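Local coordinates for protein ATP grasp ligase (Microcystis aeruginosa MRC, PDB 5IG9) that probably acts as an ATP-grasp carboxylate ligase that closes lactone rings in a microviridin precursor peptide, using ATP, at residues Thr2-Thr7 with Ser68-Arg73; Asn12-Leu17 with Val298-Trp303; Lys20-Met25 with Ala316-Leu321; Thr219-Gln224 with Phe311-Ala316. One frame throughout, in Å; residues are numbered along the deposited sequence.

Interaction 1: Thr2-Thr7 with Ser68-Arg73; sequences TVLIVT and SAVWYR
The carbonyl oxygen Thr2 O is gripped by the successive amides of Ser68 and Ala69, at the start of the partner strand. Ser68 N donates to it at 2.7 Å. Ala69 N adds a weak bond to Thr2 O at 3.4 Å. The serine hydroxyl takes Thr2 N as a donor, with Ser68 OG 3.1 Å from that nitrogen. The torsion puts OG between the backbone N and the carbonyl carbon (chi1 59°), on the side of Thr2. An alanine here would probably cost Thr2 N this bond to a side chain and hold the start of the chain less firmly.

From there the two strands run parallel, 14° apart. Ala69 O accepts from Leu4 N at 2.7 Å. Leu4 O accepts from Trp71 N, and Trp71 O from Val6 N.

Side chains alternate between the two faces of the sheet. On one face CG2 of Ile5 lies 3.7 Å from CE3 of Trp71, the two side chains crossing obliquely. Val3 CG2 meets Ala69 CB at 3.8 Å on this face. On the other face Val6 CG2 reaches Val70 CG1 at 4.0 Å. CB of Arg73 sits over the centre of the Trp71 ring, 3.9 Å above its plane. The guanidinium goes on to Glu300 and Asp11, with salt bridges to both.

These are central strands of the parallel sheet of the pre-ATP-grasp domain, with strand order 2-1-3-4, consistent with a Rossmann-like fold. Backbone amides meet backbone carbonyls in the middle, while aliphatic and aromatic groups fill both faces, so the contact combines directional bonds with apolar packing.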
loop_
_atom_site.group_PDB
_atom_site.type_symbol
_atom_site.label_atom_id
_atom_site.label_comp_id
_atom_site.label_asym_id
_atom_site.label_seq_id
_atom_site.Cartn_x
_atom_site.Cartn_y
_atom_site.Cartn_z
ATOM N N THR A 2 8.554 -25.497 1.729
ATOM C CA THR A 2 7.505 -25.248 2.716
ATOM C C THR A 2 6.660 -24.061 2.288
ATOM O O THR A 2 7.183 -23.064 1.792
ATOM C CB THR A 2 8.094 -24.987 4.118
ATOM O OG1 THR A 2 8.817 -26.140 4.560
ATOM C CG2 THR A 2 6.993 -24.678 5.125
ATOM N N VAL A 3 5.350 -24.167 2.473
ATOM C CA VAL A 3 4.426 -23.099 2.115
ATOM C C VAL A 3 4.232 -22.198 3.327
ATOM O O VAL A 3 3.780 -22.648 4.383
ATOM C CB VAL A 3 3.085 -23.666 1.628
ATOM C CG1 VAL A 3 2.060 -22.550 1.495
ATOM C CG2 VAL A 3 3.268 -24.388 0.301
ATOM N N LEU A 4 4.582 -20.927 3.179
ATOM C CA LEU A 4 4.362 -19.945 4.231
ATOM C C LEU A 4 2.976 -19.340 4.052
ATOM O O LEU A 4 2.658 -18.810 2.982
ATOM C CB LEU A 4 5.434 -18.858 4.201
ATOM C CG LEU A 4 5.155 -17.616 5.047
ATOM C CD1 LEU A 4 5.073 -17.947 6.532
ATOM C CD2 LEU A 4 6.211 -16.568 4.782
ATOM N N ILE A 5 2.153 -19.424 5.090
ATOM C CA ILE A 5 0.773 -18.960 5.034
ATOM C C ILE A 5 0.660 -17.731 5.920
ATOM O O ILE A 5 0.765 -17.821 7.149
ATOM C CB ILE A 5 -0.216 -20.054 5.454
ATOM C CG1 ILE A 5 -0.228 -21.157 4.401
ATOM C CG2 ILE A 5 -1.607 -19.474 5.631
ATOM C CD1 ILE A 5 -1.038 -22.358 4.778
ATOM N N VAL A 6 0.434 -16.581 5.292
ATOM C CA VAL A 6 0.400 -15.298 5.982
ATOM C C VAL A 6 -1.050 -15.017 6.363
ATOM O O VAL A 6 -1.859 -14.619 5.526
ATOM C CB VAL A 6 0.982 -14.184 5.114
ATOM C CG1 VAL A 6 1.044 -12.886 5.892
ATOM C CG2 VAL A 6 2.360 -14.581 4.612
ATOM N N THR A 7 -1.375 -15.215 7.640
ATOM C CA THR A 7 -2.740 -15.039 8.117
ATOM C C THR A 7 -2.745 -14.368 9.485
ATOM O O THR A 7 -1.822 -13.620 9.817
ATOM C CB THR A 7 -3.464 -16.388 8.181
ATOM O OG1 THR A 7 -4.747 -16.215 8.791
ATOM C CG2 THR A 7 -2.656 -17.390 8.991
ATOM N N SER A 68 9.073 -22.492 -0.097
ATOM C CA SER A 68 8.891 -22.699 -1.526
ATOM C C SER A 68 7.687 -21.958 -2.092
ATOM O O SER A 68 7.628 -21.745 -3.308
ATOM C CB SER A 68 8.749 -24.197 -1.828
ATOM O OG SER A 68 7.644 -24.756 -1.137
ATOM N N ALA A 69 6.737 -21.560 -1.249
ATOM C CA ALA A 69 5.558 -20.834 -1.700
ATOM C C ALA A 69 5.036 -19.985 -0.552
ATOM O O ALA A 69 5.237 -20.316 0.620
ATOM C CB ALA A 69 4.460 -21.778 -2.201
ATOM N N VAL A 70 4.363 -18.888 -0.905
ATOM C CA VAL A 70 3.783 -17.963 0.063
ATOM C C VAL A 70 2.323 -17.729 -0.297
ATOM O O VAL A 70 2.010 -17.356 -1.433
ATOM C CB VAL A 70 4.537 -16.618 0.105
ATOM C CG1 VAL A 70 3.875 -15.679 1.106
ATOM C CG2 VAL A 70 5.999 -16.829 0.454
ATOM N N TRP A 71 1.435 -17.931 0.672
ATOM C CA TRP A 71 0.025 -17.589 0.529
ATOM C C TRP A 71 -0.208 -16.256 1.232
ATOM O O TRP A 71 -0.282 -16.196 2.464
ATOM C CB TRP A 71 -0.876 -18.679 1.103
ATOM C CG TRP A 71 -2.318 -18.487 0.745
ATOM C CD1 TRP A 71 -2.814 -17.729 -0.277
ATOM C CD2 TRP A 71 -3.453 -19.055 1.411
ATOM N NE1 TRP A 71 -4.185 -17.795 -0.291
ATOM C CE2 TRP A 71 -4.601 -18.600 0.736
ATOM C CE3 TRP A 71 -3.607 -19.905 2.511
ATOM C CZ2 TRP A 71 -5.887 -18.968 1.126
ATOM C CZ3 TRP A 71 -4.884 -20.268 2.895
ATOM C CH2 TRP A 71 -6.007 -19.800 2.205
ATOM N N TYR A 72 -0.315 -15.188 0.443
ATOM C CA TYR A 72 -0.525 -13.837 0.964
ATOM C C TYR A 72 -2.009 -13.692 1.289
ATOM O O TYR A 72 -2.792 -13.084 0.554
ATOM C CB TYR A 72 -0.047 -12.805 -0.054
ATOM C CG TYR A 72 0.072 -11.393 0.465
ATOM C CD1 TYR A 72 0.796 -11.111 1.616
ATOM C CD2 TYR A 72 -0.518 -10.336 -0.214
ATOM C CE1 TYR A 72 0.913 -9.818 2.083
ATOM C CE2 TYR A 72 -0.406 -9.042 0.244
ATOM C CZ TYR A 72 0.311 -8.786 1.393
ATOM O OH TYR A 72 0.426 -7.494 1.854
ATOM N N ARG A 73 -2.393 -14.269 2.426
ATOM C CA ARG A 73 -3.810 -14.443 2.781
ATOM C C ARG A 73 -4.335 -13.262 3.596
ATOM O O ARG A 73 -5.042 -12.401 3.064
ATOM C CB ARG A 73 -3.990 -15.778 3.511
ATOM C CG ARG A 73 -5.275 -15.946 4.308
ATOM C CD ARG A 73 -6.513 -15.953 3.438
ATOM N NE ARG A 73 -7.708 -16.088 4.263
ATOM C CZ ARG A 73 -8.950 -16.039 3.796
ATOM N NH1 ARG A 73 -9.167 -15.855 2.501
ATOM N NH2 ARG A 73 -9.972 -16.173 4.629
#

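Interaction 2: Asn12-Leu17 with Val298-Trp303; sequences NESIPL and VGEFFW
Glu300 meets Asn12 tip to tip. Asn12 ND2 donates to Glu300 OE2 at 2.9 Å and, weakly, to Glu300 OE1 at 3.2 Å. The amide nitrogen approaches OE2 from above the carboxylate plane, 46° out of it. The planes of the two groups are turned 59° apart. OE2 also forms a salt bridge with Arg74, besides the one with Arg73, so the amide is a neutral donor beside two charged partners.

Phe301 comes next. Its ring is met obliquely by Ser14, with CB 3.7 Å from Phe301 CZ.

Phe302 takes the largest share of the contact on its segment. CG of Asn12 lies over one ring face, 4.0 Å above the plane and offset toward the rim. ND2 of Asn12 is 3.4 Å from Phe302 CE1. Glu13 comes to the same ring obliquely and sets OE1 3.3 Å from Phe302 CD2. Ser14 OG lies 3.5 Å from CB of Phe302.

The other end of the Asn12 amide faces its own helix. OD1 accepts from Ser14 N at 3.1 Å, a capping bond at the start of helix 14-23. An alanine in place of Asn12 would probably leave Ser14 N without its cap and Glu300 without its neutral donor, and take the amide away from that face of Phe302.

The contact brings the start of helix 14-23, in the pre-ATP-grasp region, against the loop that follows strand 290-296. Phe301 continues inward onto Ile313, Ser314 and Ile317 of helix 313-323 and onto Trp71 of strand 69-72. Leu17 touches Ser314 of the same helix.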
loop_
_atom_site.group_PDB
_atom_site.type_symbol
_atom_site.label_atom_id
_atom_site.label_comp_id
_atom_site.label_asym_id
_atom_site.label_seq_id
_atom_site.Cartn_x
_atom_site.Cartn_y
_atom_site.Cartn_z
ATOM N N ASN A 12 -10.588 -17.763 9.586
ATOM C CA ASN A 12 -11.678 -18.726 9.574
ATOM C C ASN A 12 -11.168 -20.092 9.108
ATOM O O ASN A 12 -9.968 -20.375 9.156
ATOM C CB ASN A 12 -12.831 -18.189 8.716
ATOM C CG ASN A 12 -12.395 -17.805 7.312
ATOM O OD1 ASN A 12 -11.543 -18.455 6.710
ATOM N ND2 ASN A 12 -12.985 -16.737 6.784
ATOM N N GLU A 13 -12.078 -20.949 8.652
ATOM C CA GLU A 13 -11.778 -22.333 8.311
ATOM C C GLU A 13 -11.054 -22.478 6.980
ATOM O O GLU A 13 -10.764 -23.609 6.572
ATOM C CB GLU A 13 -13.069 -23.159 8.286
ATOM C CG GLU A 13 -13.961 -22.995 9.518
ATOM C CD GLU A 13 -14.794 -21.717 9.491
ATOM O OE1 GLU A 13 -15.214 -21.295 8.392
ATOM O OE2 GLU A 13 -15.020 -21.130 10.571
ATOM N N SER A 14 -10.760 -21.374 6.291
ATOM C CA SER A 14 -10.023 -21.475 5.038
ATOM C C SER A 14 -8.604 -21.976 5.278
ATOM O O SER A 14 -8.052 -22.715 4.454
ATOM C CB SER A 14 -9.993 -20.116 4.337
ATOM O OG SER A 14 -11.161 -19.370 4.628
ATOM N N ILE A 15 -8.003 -21.591 6.403
ATOM C CA ILE A 15 -6.625 -21.956 6.728
ATOM C C ILE A 15 -6.496 -23.466 6.916
ATOM O O ILE A 15 -5.677 -24.087 6.222
ATOM C CB ILE A 15 -6.129 -21.195 7.968
ATOM C CG1 ILE A 15 -6.386 -19.701 7.803
ATOM C CG2 ILE A 15 -4.649 -21.455 8.186
ATOM C CD1 ILE A 15 -5.730 -19.123 6.578
ATOM N N PRO A 16 -7.255 -24.109 7.818
ATOM C CA PRO A 16 -7.101 -25.566 7.960
ATOM C C PRO A 16 -7.498 -26.332 6.714
ATOM O O PRO A 16 -6.982 -27.433 6.484
ATOM C CB PRO A 16 -8.012 -25.903 9.146
ATOM C CG PRO A 16 -9.035 -24.844 9.139
ATOM C CD PRO A 16 -8.309 -23.600 8.717
ATOM N N LEU A 17 -8.400 -25.782 5.900
ATOM C CA LEU A 17 -8.762 -26.437 4.648
ATOM C C LEU A 17 -7.571 -26.516 3.701
ATOM O O LEU A 17 -7.402 -27.510 2.984
ATOM C CB LEU A 17 -9.920 -25.692 3.987
ATOM C CG LEU A 17 -11.331 -26.136 4.360
ATOM C CD1 LEU A 17 -12.322 -25.048 4.005
ATOM C CD2 LEU A 17 -11.673 -27.428 3.637
ATOM N N VAL A 298 -7.867 -10.590 -2.305
ATOM C CA VAL A 298 -7.811 -11.405 -1.095
ATOM C C VAL A 298 -9.220 -11.653 -0.570
ATOM O O VAL A 298 -9.422 -11.839 0.635
ATOM C CB VAL A 298 -6.933 -10.746 -0.015
ATOM C CG1 VAL A 298 -5.470 -10.720 -0.444
ATOM C CG2 VAL A 298 -7.427 -9.340 0.287
ATOM N N GLY A 299 -10.202 -11.658 -1.468
ATOM C CA GLY A 299 -11.566 -11.915 -1.063
ATOM C C GLY A 299 -11.768 -13.339 -0.584
ATOM O O GLY A 299 -11.017 -14.260 -0.918
ATOM N N GLU A 300 -12.821 -13.508 0.213
ATOM C CA GLU A 300 -13.114 -14.782 0.848
ATOM C C GLU A 300 -13.630 -15.793 -0.170
ATOM O O GLU A 300 -13.984 -15.455 -1.302
ATOM C CB GLU A 300 -14.137 -14.599 1.971
ATOM C CG GLU A 300 -13.570 -13.985 3.238
ATOM C CD GLU A 300 -12.753 -14.973 4.043
ATOM O OE1 GLU A 300 -12.680 -16.157 3.640
ATOM O OE2 GLU A 300 -12.184 -14.569 5.079
ATOM N N PHE A 301 -13.663 -17.055 0.247
ATOM C CA PHE A 301 -14.129 -18.104 -0.648
ATOM C C PHE A 301 -14.757 -19.241 0.140
ATOM O O PHE A 301 -15.459 -20.077 -0.434
ATOM C CB PHE A 301 -12.963 -18.623 -1.507
ATOM C CG PHE A 301 -11.915 -19.379 -0.726
ATOM C CD1 PHE A 301 -12.023 -20.748 -0.538
ATOM C CD2 PHE A 301 -10.802 -18.728 -0.212
ATOM C CE1 PHE A 301 -11.061 -21.451 0.165
ATOM C CE2 PHE A 301 -9.829 -19.429 0.491
ATOM C CZ PHE A 301 -9.960 -20.791 0.680
ATOM N N PHE A 302 -14.504 -19.279 1.452
ATOM C CA PHE A 302 -14.912 -20.428 2.250
ATOM C C PHE A 302 -16.424 -20.616 2.251
ATOM O O PHE A 302 -16.902 -21.752 2.339
ATOM C CB PHE A 302 -14.380 -20.280 3.679
ATOM C CG PHE A 302 -15.247 -19.444 4.570
ATOM C CD1 PHE A 302 -15.209 -18.065 4.506
ATOM C CD2 PHE A 302 -16.102 -20.046 5.477
ATOM C CE1 PHE A 302 -16.015 -17.299 5.325
ATOM C CE2 PHE A 302 -16.906 -19.290 6.296
ATOM C CZ PHE A 302 -16.864 -17.915 6.224
ATOM N N TRP A 303 -17.196 -19.530 2.146
ATOM C CA TRP A 303 -18.645 -19.680 2.188
ATOM C C TRP A 303 -19.220 -20.204 0.882
ATOM O O TRP A 303 -20.422 -20.481 0.826
ATOM C CB TRP A 303 -19.311 -18.355 2.566
ATOM C CG TRP A 303 -18.865 -17.178 1.759
ATOM C CD1 TRP A 303 -17.812 -16.356 2.027
ATOM C CD2 TRP A 303 -19.472 -16.676 0.561
ATOM N NE1 TRP A 303 -17.717 -15.379 1.067
ATOM C CE2 TRP A 303 -18.726 -15.551 0.158
ATOM C CE3 TRP A 303 -20.573 -17.068 -0.209
ATOM C CZ2 TRP A 303 -19.041 -14.817 -0.984
ATOM C CZ3 TRP A 303 -20.885 -16.337 -1.342
ATOM C CH2 TRP A 303 -20.121 -15.225 -1.719
#

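Interaction 3: Lys20-Met25 with Ala316-Leu321; sequences KAIEAM and AIAEIL
Ala21 and Ala318 point their methyl groups at each other, CB to CB, at 3.6 Å. Ala318 CB is also met by Ile22, whose CG1 lies 3.6 Å away. One methyl of helix 313-323 is thus shared by two successive residues of helix 14-23. The small residues let the backbones come close: CA of Ile22 and CA of Ala318 are 5.3 Å apart.

Ile22 serves two partners along its length. Its CG1 stands anti to the carbonyl carbon (chi1 -71°), which places it beside Ala318. The chain then continues extended to CD1, 4.1 Å from CD1 of Leu321. The side chains of Ile22 and Leu321 pass at a slant to one another, and only their ends touch.

Met25 and Glu319 meet differently. Their side chains cross at about a right angle. Met25 SD lies 3.9 Å from Glu319 CG, on the aliphatic part of the glutamate. A bend at the last torsion of Met25 (chi3 74°) sets CE 4.1 Å from the same Glu319 CG. The carboxylate of Glu319 is engaged elsewhere, since OE2 accepts a hydrogen bond from Gln315 one turn earlier.

The contact is apolar, buried at Ala318, Ile22 and Leu321 and more open at Met25, just past helix 14-23.

Helix 14-23 is the connection of a beta-alpha-beta crossover between parallel strands 3-7 and 29-33. Helix 313-323, near the C-terminus of the chain, packs against it on the same face of the sheet. Ile22 and Leu321 both rest on Val3 of strand 3-7. Ile317, Ile320 and Leu321 reach Leu113 of strand 111-113.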
loop_
_atom_site.group_PDB
_atom_site.type_symbol
_atom_site.label_atom_id
_atom_site.label_comp_id
_atom_site.label_asym_id
_atom_site.label_seq_id
_atom_site.Cartn_x
_atom_site.Cartn_y
_atom_site.Cartn_z
ATOM N N LYS A 20 -4.356 -28.778 5.229
ATOM C CA LYS A 20 -4.579 -30.218 5.163
ATOM C C LYS A 20 -4.510 -30.718 3.728
ATOM O O LYS A 20 -4.018 -31.823 3.474
ATOM C CB LYS A 20 -5.920 -30.571 5.803
ATOM C CG LYS A 20 -5.984 -30.271 7.291
ATOM C CD LYS A 20 -7.226 -30.872 7.921
ATOM C CE LYS A 20 -7.508 -30.245 9.274
ATOM N NZ LYS A 20 -6.273 -30.112 10.094
ATOM N N ALA A 21 -4.989 -29.917 2.775
ATOM C CA ALA A 21 -4.837 -30.276 1.372
ATOM C C ALA A 21 -3.384 -30.176 0.932
ATOM O O ALA A 21 -2.944 -30.938 0.065
ATOM C CB ALA A 21 -5.724 -29.390 0.499
ATOM N N ILE A 22 -2.626 -29.244 1.518
ATOM C CA ILE A 22 -1.191 -29.177 1.261
ATOM C C ILE A 22 -0.486 -30.374 1.884
ATOM O O ILE A 22 0.324 -31.045 1.235
ATOM C CB ILE A 22 -0.609 -27.850 1.781
ATOM C CG1 ILE A 22 -1.063 -26.682 0.911
ATOM C CG2 ILE A 22 0.910 -27.907 1.811
ATOM C CD1 ILE A 22 -0.501 -25.356 1.359
ATOM N N GLU A 23 -0.786 -30.661 3.154
ATOM C CA GLU A 23 -0.167 -31.803 3.818
ATOM C C GLU A 23 -0.532 -33.113 3.130
ATOM O O GLU A 23 0.290 -34.034 3.062
ATOM C CB GLU A 23 -0.570 -31.844 5.292
ATOM C CG GLU A 23 0.040 -30.741 6.137
ATOM C CD GLU A 23 -0.590 -30.648 7.512
ATOM O OE1 GLU A 23 -1.646 -31.274 7.731
ATOM O OE2 GLU A 23 -0.027 -29.947 8.377
ATOM N N ALA A 24 -1.758 -33.220 2.615
ATOM C CA ALA A 24 -2.160 -34.454 1.953
ATOM C C ALA A 24 -1.460 -34.642 0.613
ATOM O O ALA A 24 -1.482 -35.750 0.067
ATOM C CB ALA A 24 -3.677 -34.490 1.770
ATOM N N MET A 25 -0.840 -33.597 0.071
ATOM C CA MET A 25 -0.099 -33.705 -1.178
ATOM C C MET A 25 1.378 -34.002 -0.963
ATOM O O MET A 25 2.155 -33.948 -1.923
ATOM C CB MET A 25 -0.259 -32.425 -2.002
ATOM C CG MET A 25 -1.669 -32.200 -2.516
ATOM S SD MET A 25 -1.800 -30.781 -3.615
ATOM C CE MET A 25 -1.037 -31.441 -5.095
ATOM N N ALA A 316 -7.934 -26.286 -5.003
ATOM C CA ALA A 316 -7.273 -25.621 -6.122
ATOM C C ALA A 316 -6.179 -24.682 -5.635
ATOM O O ALA A 316 -5.128 -24.557 -6.273
ATOM C CB ALA A 316 -8.294 -24.858 -6.966
ATOM N N ILE A 317 -6.411 -24.011 -4.506
ATOM C CA ILE A 317 -5.402 -23.113 -3.949
ATOM C C ILE A 317 -4.191 -23.905 -3.480
ATOM O O ILE A 317 -3.045 -23.547 -3.772
ATOM C CB ILE A 317 -6.000 -22.277 -2.803
ATOM C CG1 ILE A 317 -7.063 -21.321 -3.342
ATOM C CG2 ILE A 317 -4.904 -21.512 -2.066
ATOM C CD1 ILE A 317 -7.719 -20.488 -2.271
ATOM N N ALA A 318 -4.430 -24.992 -2.743
ATOM C CA ALA A 318 -3.328 -25.824 -2.270
ATOM C C ALA A 318 -2.536 -26.410 -3.432
ATOM O O ALA A 318 -1.316 -26.583 -3.334
ATOM C CB ALA A 318 -3.860 -26.935 -1.368
ATOM N N GLU A 319 -3.205 -26.716 -4.546
ATOM C CA GLU A 319 -2.495 -27.274 -5.694
ATOM C C GLU A 319 -1.571 -26.241 -6.328
ATOM O O GLU A 319 -0.392 -26.515 -6.565
ATOM C CB GLU A 319 -3.489 -27.827 -6.720
ATOM C CG GLU A 319 -4.149 -29.133 -6.286
ATOM C CD GLU A 319 -5.144 -29.668 -7.305
ATOM O OE1 GLU A 319 -5.284 -29.049 -8.382
ATOM O OE2 GLU A 319 -5.787 -30.704 -7.029
ATOM N N ILE A 320 -2.083 -25.040 -6.602
ATOM C CA ILE A 320 -1.242 -24.031 -7.240
ATOM C C ILE A 320 -0.141 -23.571 -6.290
ATOM O O ILE A 320 0.912 -23.096 -6.732
ATOM C CB ILE A 320 -2.094 -22.851 -7.749
ATOM C CG1 ILE A 320 -1.306 -22.013 -8.757
ATOM C CG2 ILE A 320 -2.544 -21.969 -6.599
ATOM C CD1 ILE A 320 -2.096 -20.868 -9.337
ATOM N N LEU A 321 -0.350 -23.716 -4.982
ATOM C CA LEU A 321 0.684 -23.333 -4.027
ATOM C C LEU A 321 1.841 -24.324 -4.050
ATOM O O LEU A 321 3.012 -23.924 -4.069
ATOM C CB LEU A 321 0.090 -23.220 -2.623
ATOM C CG LEU A 321 -0.600 -21.899 -2.277
ATOM C CD1 LEU A 321 -1.149 -21.930 -0.860
ATOM C CD2 LEU A 321 0.356 -20.726 -2.454
#

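Interaction 4: Thr219-Gln224 with Phe311-Ala316; sequences TIVGEQ and FPISQA
Gln224 brings the one flat group that touches across this contact. Its carboxamide meets Ala316 through the oxygen, with OE1 3.9 Å from Ala316 CB. The methyl stands out of the amide plane, near the oxygen end. Gln224 gets there with CG anti to the backbone N (chi1 -168°) and the chain extended beyond it.

The rest is mostly aliphatic. Val221 spreads its two methyls over two residues of the helix. CG2 is 4.0 Å from CG2 of Ile313. CG1 is 4.1 Å from CB of Ala316 and 3.7 Å from Ala316 O. The second methyl partner of Ile313 CG2 is CG2 of Thr219, at 4.2 Å, and these two side chains cross at about a right angle.

Val221 and Gln224 flank a beta hairpin turn that joins strands 214-221 and 224-231. Their backbones pair both ways: Val221 N donates to Gln224 O, and Gln224 N to Val221 O. Between them Gly222 takes a positive phi of 72°. The hairpin belongs to the antiparallel sheet of what is probably the ATP-grasp part of the chain. Helix 313-323 lies against its end.

Ile313 is also bounded by two aromatic residues, Phe226 of strand 224-231 and Phe301, in the loop before helix 302-305. On the strand side, Thr219 touches Tyr277 of strand 277-284. Ser314 points away from the hairpin and touches Leu17 and Val18 of helix 14-23, and its OG is hydrogen-bonded to Glu305.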
loop_
_atom_site.group_PDB
_atom_site.type_symbol
_atom_site.label_atom_id
_atom_site.label_comp_id
_atom_site.label_asym_id
_atom_site.label_seq_id
_atom_site.Cartn_x
_atom_site.Cartn_y
_atom_site.Cartn_z
ATOM N N THR A 219 -14.712 -16.761 -8.367
ATOM C CA THR A 219 -13.425 -17.016 -7.736
ATOM C C THR A 219 -12.512 -17.682 -8.755
ATOM O O THR A 219 -12.854 -18.734 -9.305
ATOM C CB THR A 219 -13.583 -17.896 -6.498
ATOM O OG1 THR A 219 -14.568 -17.328 -5.631
ATOM C CG2 THR A 219 -12.271 -17.993 -5.754
ATOM N N ILE A 220 -11.360 -17.069 -9.010
ATOM C CA ILE A 220 -10.417 -17.544 -10.013
ATOM C C ILE A 220 -9.142 -17.978 -9.308
ATOM O O ILE A 220 -8.588 -17.221 -8.503
ATOM C CB ILE A 220 -10.118 -16.461 -11.064
ATOM C CG1 ILE A 220 -11.395 -16.109 -11.833
ATOM C CG2 ILE A 220 -9.019 -16.926 -12.006
ATOM C CD1 ILE A 220 -11.226 -14.965 -12.802
ATOM N N VAL A 221 -8.682 -19.189 -9.611
ATOM C CA VAL A 221 -7.421 -19.712 -9.094
ATOM C C VAL A 221 -6.576 -20.119 -10.295
ATOM O O VAL A 221 -6.829 -21.162 -10.914
ATOM C CB VAL A 221 -7.624 -20.903 -8.148
ATOM C CG1 VAL A 221 -6.310 -21.279 -7.491
ATOM C CG2 VAL A 221 -8.683 -20.585 -7.105
ATOM N N GLY A 222 -5.569 -19.310 -10.618
ATOM C CA GLY A 222 -4.788 -19.538 -11.818
ATOM C C GLY A 222 -5.593 -19.195 -13.052
ATOM O O GLY A 222 -5.771 -18.019 -13.378
ATOM N N GLU A 223 -6.093 -20.220 -13.748
ATOM C CA GLU A 223 -7.013 -20.028 -14.862
ATOM C C GLU A 223 -8.279 -20.860 -14.689
ATOM O O GLU A 223 -9.021 -21.062 -15.654
ATOM C CB GLU A 223 -6.338 -20.351 -16.197
ATOM C CG GLU A 223 -5.234 -19.371 -16.572
ATOM C CD GLU A 223 -4.712 -19.580 -17.981
ATOM O OE1 GLU A 223 -4.649 -20.743 -18.430
ATOM O OE2 GLU A 223 -4.374 -18.576 -18.644
ATOM N N GLN A 224 -8.536 -21.344 -13.476
ATOM C CA GLN A 224 -9.748 -22.083 -13.153
ATOM C C GLN A 224 -10.775 -21.119 -12.578
ATOM O O GLN A 224 -10.470 -20.365 -11.646
ATOM C CB GLN A 224 -9.448 -23.204 -12.157
ATOM C CG GLN A 224 -10.573 -24.196 -11.978
ATOM C CD GLN A 224 -10.126 -25.434 -11.228
ATOM O OE1 GLN A 224 -8.997 -25.505 -10.740
ATOM N NE2 GLN A 224 -11.011 -26.422 -11.137
ATOM N N PHE A 311 -18.124 -25.466 -3.420
ATOM C CA PHE A 311 -17.036 -25.441 -4.389
ATOM C C PHE A 311 -15.732 -25.924 -3.761
ATOM O O PHE A 311 -15.442 -25.608 -2.604
ATOM C CB PHE A 311 -16.852 -24.029 -4.948
ATOM C CG PHE A 311 -17.685 -23.744 -6.165
ATOM C CD1 PHE A 311 -17.710 -24.630 -7.227
ATOM C CD2 PHE A 311 -18.442 -22.588 -6.246
ATOM C CE1 PHE A 311 -18.474 -24.370 -8.349
ATOM C CE2 PHE A 311 -19.209 -22.321 -7.363
ATOM C CZ PHE A 311 -19.226 -23.213 -8.416
ATOM N N PRO A 312 -14.929 -26.718 -4.570
ATOM C CA PRO A 312 -13.681 -27.158 -3.932
ATOM C C PRO A 312 -12.538 -26.217 -4.287
ATOM O O PRO A 312 -11.648 -26.580 -5.057
ATOM C CB PRO A 312 -13.450 -28.532 -4.551
ATOM C CG PRO A 312 -13.890 -28.370 -5.962
ATOM C CD PRO A 312 -14.931 -27.280 -5.994
ATOM N N ILE A 313 -12.572 -25.013 -3.726
ATOM C CA ILE A 313 -11.549 -24.010 -3.993
ATOM C C ILE A 313 -10.271 -24.223 -3.189
ATOM O O ILE A 313 -9.172 -24.016 -3.701
ATOM C CB ILE A 313 -12.079 -22.587 -3.731
ATOM C CG1 ILE A 313 -13.281 -22.292 -4.630
ATOM C CG2 ILE A 313 -10.980 -21.560 -3.953
ATOM C CD1 ILE A 313 -14.340 -21.433 -3.973
ATOM N N SER A 314 -10.410 -24.633 -1.932
ATOM C CA SER A 314 -9.236 -24.850 -1.093
ATOM C C SER A 314 -8.304 -25.887 -1.702
ATOM O O SER A 314 -7.080 -25.792 -1.550
ATOM C CB SER A 314 -9.666 -25.278 0.310
ATOM O OG SER A 314 -10.243 -26.572 0.290
ATOM N N GLN A 315 -8.859 -26.880 -2.399
ATOM C CA GLN A 315 -8.027 -27.837 -3.118
ATOM C C GLN A 315 -7.262 -27.157 -4.247
ATOM O O GLN A 315 -6.067 -27.406 -4.441
ATOM C CB GLN A 315 -8.892 -28.974 -3.661
ATOM C CG GLN A 315 -8.110 -30.071 -4.358
ATOM C CD GLN A 315 -7.132 -30.767 -3.431
ATOM O OE1 GLN A 315 -7.451 -31.058 -2.277
ATOM N NE2 GLN A 315 -5.931 -31.033 -3.931
ATOM N N ALA A 316 -7.934 -26.286 -5.003
ATOM C CA ALA A 316 -7.273 -25.621 -6.122
ATOM C C ALA A 316 -6.179 -24.682 -5.635
ATOM O O ALA A 316 -5.128 -24.557 -6.273
ATOM C CB ALA A 316 -8.294 -24.858 -6.966
#

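Interaction 1 is the buried core of the parallel sheet and alone has backbone hydrogen bonds between its segments. Interaction 4 is also buried, but by side-chain packing, without hydrogen bonds between the segments. Interactions 2 and 3 are only partly buried. Both use helix 14-23: interaction 2 at its start, with polar groups and aromatic rings, and interaction 3 at its far end, with methyls and a thioether. Helix 313-323 serves interactions 3 and 4, and packs on the crossover helix with one part and on the hairpin with another. Interactions 1 and 2 are joined by charge, through Arg73 and Glu300, whereas Phe301 ties interaction 2 to the apolar packing of interactions 3 and 4.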